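Local coordinates for protein riboflavin kinase, putative (Trypanosoma brucei, PDB 3BNW) that probably phosphorylates riboflavin at the expense of ATP to give FMN, the single step of the ATP-dependent FMN pathway, at residues F15-K23 with S169-L178. Numbering follows the deposited sequence.
Sequences FQPFFLRGK and SSTIPYFEDL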
loop_
_atom_site.group_PDB
_atom_site.type_symbol
_atom_site.label_atom_id
_atom_site.label_comp_id
_atom_site.label_asym_id
_atom_site.label_seq_id
_atom_site.Cartn_x
_atom_site.Cartn_y
_atom_site.Cartn_z
ATOM N N PHE A 15 15.774 -4.737 -1.301
ATOM C CA PHE A 15 14.330 -4.712 -1.123
ATOM C C PHE A 15 13.672 -5.716 -2.050
ATOM O O PHE A 15 13.824 -5.634 -3.266
ATOM C CB PHE A 15 13.752 -3.316 -1.389
ATOM C CG PHE A 15 12.287 -3.203 -1.054
ATOM C CD1 PHE A 15 11.883 -2.825 0.212
ATOM C CD2 PHE A 15 11.316 -3.522 -1.995
ATOM C CE1 PHE A 15 10.545 -2.748 0.534
ATOM C CE2 PHE A 15 9.972 -3.447 -1.680
ATOM C CZ PHE A 15 9.587 -3.055 -0.412
ATOM N N GLN A 16 12.925 -6.649 -1.467
ATOM C CA GLN A 16 12.190 -7.655 -2.230
ATOM C C GLN A 16 10.754 -7.187 -2.504
ATOM O O GLN A 16 9.957 -7.066 -1.570
ATOM C CB GLN A 16 12.191 -8.988 -1.466
ATOM C CG GLN A 16 11.229 -10.053 -2.010
ATOM C CD GLN A 16 11.576 -10.517 -3.422
ATOM O OE1 GLN A 16 12.652 -11.072 -3.659
ATOM N NE2 GLN A 16 10.657 -10.303 -4.358
ATOM N N PRO A 17 10.414 -6.920 -3.782
ATOM C CA PRO A 17 9.037 -6.538 -4.080
ATOM C C PRO A 17 8.090 -7.715 -3.921
ATOM O O PRO A 17 8.510 -8.867 -4.015
ATOM C CB PRO A 17 9.091 -6.096 -5.552
ATOM C CG PRO A 17 10.512 -5.970 -5.888
ATOM C CD PRO A 17 11.226 -6.944 -5.009
ATOM N N PHE A 18 6.818 -7.421 -3.682
ATOM C CA PHE A 18 5.826 -8.459 -3.476
ATOM C C PHE A 18 4.437 -7.993 -3.867
ATOM O O PHE A 18 4.227 -6.836 -4.227
ATOM C CB PHE A 18 5.836 -8.931 -2.016
ATOM C CG PHE A 18 5.404 -7.878 -1.027
ATOM C CD1 PHE A 18 4.059 -7.693 -0.731
ATOM C CD2 PHE A 18 6.343 -7.086 -0.385
ATOM C CE1 PHE A 18 3.654 -6.728 0.173
ATOM C CE2 PHE A 18 5.949 -6.121 0.525
ATOM C CZ PHE A 18 4.598 -5.941 0.806
ATOM N N PHE A 19 3.497 -8.930 -3.794
ATOM C CA PHE A 19 2.093 -8.694 -4.090
ATOM C C PHE A 19 1.286 -9.021 -2.838
ATOM O O PHE A 19 1.622 -9.953 -2.105
ATOM C CB PHE A 19 1.668 -9.589 -5.259
ATOM C CG PHE A 19 0.194 -9.551 -5.559
ATOM C CD1 PHE A 19 -0.636 -10.592 -5.156
ATOM C CD2 PHE A 19 -0.360 -8.484 -6.254
ATOM C CE1 PHE A 19 -1.996 -10.566 -5.437
ATOM C CE2 PHE A 19 -1.714 -8.448 -6.538
ATOM C CZ PHE A 19 -2.535 -9.491 -6.127
ATOM N N LEU A 20 0.233 -8.250 -2.589
ATOM C CA LEU A 20 -0.614 -8.468 -1.420
ATOM C C LEU A 20 -2.062 -8.209 -1.780
ATOM O O LEU A 20 -2.384 -7.174 -2.366
ATOM C CB LEU A 20 -0.174 -7.560 -0.265
ATOM C CG LEU A 20 -0.885 -7.695 1.090
ATOM C CD1 LEU A 20 -0.925 -9.138 1.580
ATOM C CD2 LEU A 20 -0.209 -6.797 2.141
ATOM N N ARG A 21 -2.929 -9.161 -1.448
ATOM C CA ARG A 21 -4.366 -9.029 -1.698
ATOM C C ARG A 21 -5.110 -9.256 -0.391
ATOM O O ARG A 21 -4.846 -10.232 0.310
ATOM C CB ARG A 21 -4.834 -10.044 -2.751
ATOM C CG ARG A 21 -6.346 -10.013 -3.025
ATOM C CD ARG A 21 -6.767 -10.999 -4.119
ATOM N NE ARG A 21 -6.376 -12.381 -3.811
ATOM C CZ ARG A 21 -5.472 -13.100 -4.480
ATOM N NH1 ARG A 21 -4.837 -12.602 -5.536
ATOM N NH2 ARG A 21 -5.206 -14.342 -4.096
ATOM N N GLY A 22 -6.035 -8.356 -0.068
ATOM C CA GLY A 22 -6.824 -8.471 1.157
ATOM C C GLY A 22 -7.955 -7.462 1.204
ATOM O O GLY A 22 -7.969 -6.508 0.434
ATOM N N LYS A 23 -8.900 -7.676 2.116
ATOM C CA LYS A 23 -10.044 -6.777 2.277
ATOM C C LYS A 23 -9.707 -5.525 3.099
ATOM O O LYS A 23 -8.867 -5.560 3.999
ATOM C CB LYS A 23 -11.225 -7.516 2.917
ATOM C CG LYS A 23 -11.791 -8.628 2.048
ATOM C CD LYS A 23 -13.280 -8.818 2.258
ATOM C CE LYS A 23 -13.775 -10.068 1.543
ATOM N NZ LYS A 23 -15.258 -10.103 1.416
ATOM N N SER A 169 -8.593 -15.428 -7.724
ATOM C CA SER A 169 -8.251 -16.301 -6.599
ATOM C C SER A 169 -9.122 -15.931 -5.405
ATOM O O SER A 169 -9.145 -14.767 -4.984
ATOM C CB SER A 169 -6.771 -16.191 -6.222
ATOM O OG SER A 169 -6.509 -16.821 -4.980
ATOM N N SER A 170 -9.835 -16.924 -4.872
ATOM C CA SER A 170 -10.719 -16.731 -3.720
ATOM C C SER A 170 -9.956 -16.708 -2.385
ATOM O O SER A 170 -10.545 -16.427 -1.338
ATOM C CB SER A 170 -11.798 -17.821 -3.689
ATOM O OG SER A 170 -11.224 -19.120 -3.670
ATOM N N THR A 171 -8.654 -16.998 -2.430
ATOM C CA THR A 171 -7.803 -16.957 -1.243
ATOM C C THR A 171 -7.557 -15.515 -0.799
ATOM O O THR A 171 -6.887 -14.751 -1.491
ATOM C CB THR A 171 -6.438 -17.653 -1.511
ATOM O OG1 THR A 171 -6.660 -19.021 -1.878
ATOM C CG2 THR A 171 -5.529 -17.596 -0.276
ATOM N N ILE A 172 -8.113 -15.155 0.355
ATOM C CA ILE A 172 -7.863 -13.851 0.983
ATOM C C ILE A 172 -7.584 -14.035 2.480
ATOM O O ILE A 172 -8.308 -14.766 3.158
ATOM C CB ILE A 172 -9.044 -12.853 0.811
ATOM C CG1 ILE A 172 -10.389 -13.597 0.768
ATOM C CG2 ILE A 172 -8.849 -11.999 -0.441
ATOM C CD1 ILE A 172 -11.603 -12.709 0.950
ATOM N N PRO A 173 -6.521 -13.394 2.998
ATOM C CA PRO A 173 -5.520 -12.633 2.252
ATOM C C PRO A 173 -4.579 -13.529 1.428
ATOM O O PRO A 173 -4.603 -14.759 1.560
ATOM C CB PRO A 173 -4.741 -11.907 3.356
ATOM C CG PRO A 173 -4.878 -12.776 4.541
ATOM C CD PRO A 173 -6.251 -13.375 4.447
ATOM N N TYR A 174 -3.773 -12.901 0.578
ATOM C CA TYR A 174 -2.776 -13.609 -0.218
ATOM C C TYR A 174 -1.520 -12.752 -0.413
ATOM O O TYR A 174 -1.618 -11.561 -0.705
ATOM C CB TYR A 174 -3.357 -14.005 -1.582
ATOM C CG TYR A 174 -2.375 -14.778 -2.423
ATOM C CD1 TYR A 174 -1.669 -14.162 -3.452
ATOM C CD2 TYR A 174 -2.121 -16.119 -2.162
ATOM C CE1 TYR A 174 -0.749 -14.868 -4.210
ATOM C CE2 TYR A 174 -1.207 -16.832 -2.912
ATOM C CZ TYR A 174 -0.523 -16.203 -3.931
ATOM O OH TYR A 174 0.387 -16.924 -4.671
ATOM N N PHE A 175 -0.353 -13.375 -0.258
ATOM C CA PHE A 175 0.938 -12.716 -0.436
ATOM C C PHE A 175 1.756 -13.472 -1.483
ATOM O O PHE A 175 1.727 -14.702 -1.508
ATOM C CB PHE A 175 1.689 -12.689 0.906
ATOM C CG PHE A 175 3.119 -12.199 0.814
ATOM C CD1 PHE A 175 4.141 -13.054 0.412
ATOM C CD2 PHE A 175 3.446 -10.897 1.157
ATOM C CE1 PHE A 175 5.453 -12.612 0.329
ATOM C CE2 PHE A 175 4.768 -10.453 1.081
ATOM C CZ PHE A 175 5.767 -11.315 0.664
ATOM N N GLU A 176 2.492 -12.742 -2.326
ATOM C CA GLU A 176 3.411 -13.358 -3.301
ATOM C C GLU A 176 4.632 -12.493 -3.655
ATOM O O GLU A 176 4.496 -11.310 -3.935
ATOM C CB GLU A 176 2.658 -13.718 -4.588
ATOM C CG GLU A 176 3.584 -14.203 -5.706
ATOM C CD GLU A 176 2.867 -14.851 -6.871
ATOM O OE1 GLU A 176 1.669 -15.172 -6.754
ATOM O OE2 GLU A 176 3.519 -15.042 -7.915
ATOM N N ASP A 177 5.814 -13.105 -3.678
ATOM C CA ASP A 177 7.051 -12.423 -4.088
ATOM C C ASP A 177 7.155 -12.235 -5.607
ATOM O O ASP A 177 6.697 -13.080 -6.376
ATOM C CB ASP A 177 8.284 -13.207 -3.613
ATOM C CG ASP A 177 8.668 -12.899 -2.177
ATOM O OD1 ASP A 177 8.597 -11.719 -1.779
ATOM O OD2 ASP A 177 9.070 -13.834 -1.447
ATOM N N LEU A 178 7.792 -11.137 -6.021
ATOM C CA LEU A 178 8.028 -10.831 -7.438
ATOM C C LEU A 178 9.511 -10.991 -7.803
ATOM O O LEU A 178 10.385 -10.573 -7.039
ATOM C CB LEU A 178 7.567 -9.403 -7.754
ATOM C CG LEU A 178 6.096 -9.211 -8.160
ATOM C CD1 LEU A 178 5.152 -10.012 -7.273
ATOM C CD2 LEU A 178 5.721 -7.731 -8.144
#
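Arg-21 and Tyr-174 meet across two antiparallel strands as an instructive case of how one long side chain can tie a loop to a sheet edge. With CG anti to the backbone N (chi1 177°) and a bend only at chi3, the arginine reaches past its strand partner, and its guanidinium lies almost parallel to the tyrosine ring, the planes 6° apart. Although near parallel, the guanidinium rests on Tyr-174 CB, not on the ring face, with NH2 3.1 Å from that atom, while Ser-169 CB covers the opposite face. In its own plane the guanidinium donates from NH2 to Thr-171 O (3.1 Å), with NE adding a weak second bond to the same oxygen. Gripped at its edge and packed on both faces, the group is probably restricted in rotation. The rings of Tyr-174 and Phe-19 meet edge to edge, CD1 to CD1 at 4.1 Å, and the tyrosine OH bonds to Glu-176 OE1, joining two side chains on one face of the sheet.

The other face carries Phe-18 and Phe-175. Their rings are near parallel, planes 26° apart, but slid so that they barely overlap; Phe-175 CE2 touches the face of Phe-18 at its CG-CD1 side, 3.4 Å from CD1. Phe-18 packs on Leu-52 and Phe-175 on Cys-51, both of helix 46-52. At the far end, Gln-16 NE2 bridges two carbonyls in its amide plane, Leu-178 O at 2.7 Å and Pro-17 O at 2.6 Å, which fixes the rotation of the amide.

Between these ends, the Phe-19/Glu-176 and Arg-21/Tyr-174 hydrogen-bonded pairs alternate with non-hydrogen-bonded ones. Strand 18-25 also pairs with strand 115-126, so the C-terminal strand 174-177 extends the curled antiparallel sheet, consistent with the β-barrel fold of riboflavin kinases.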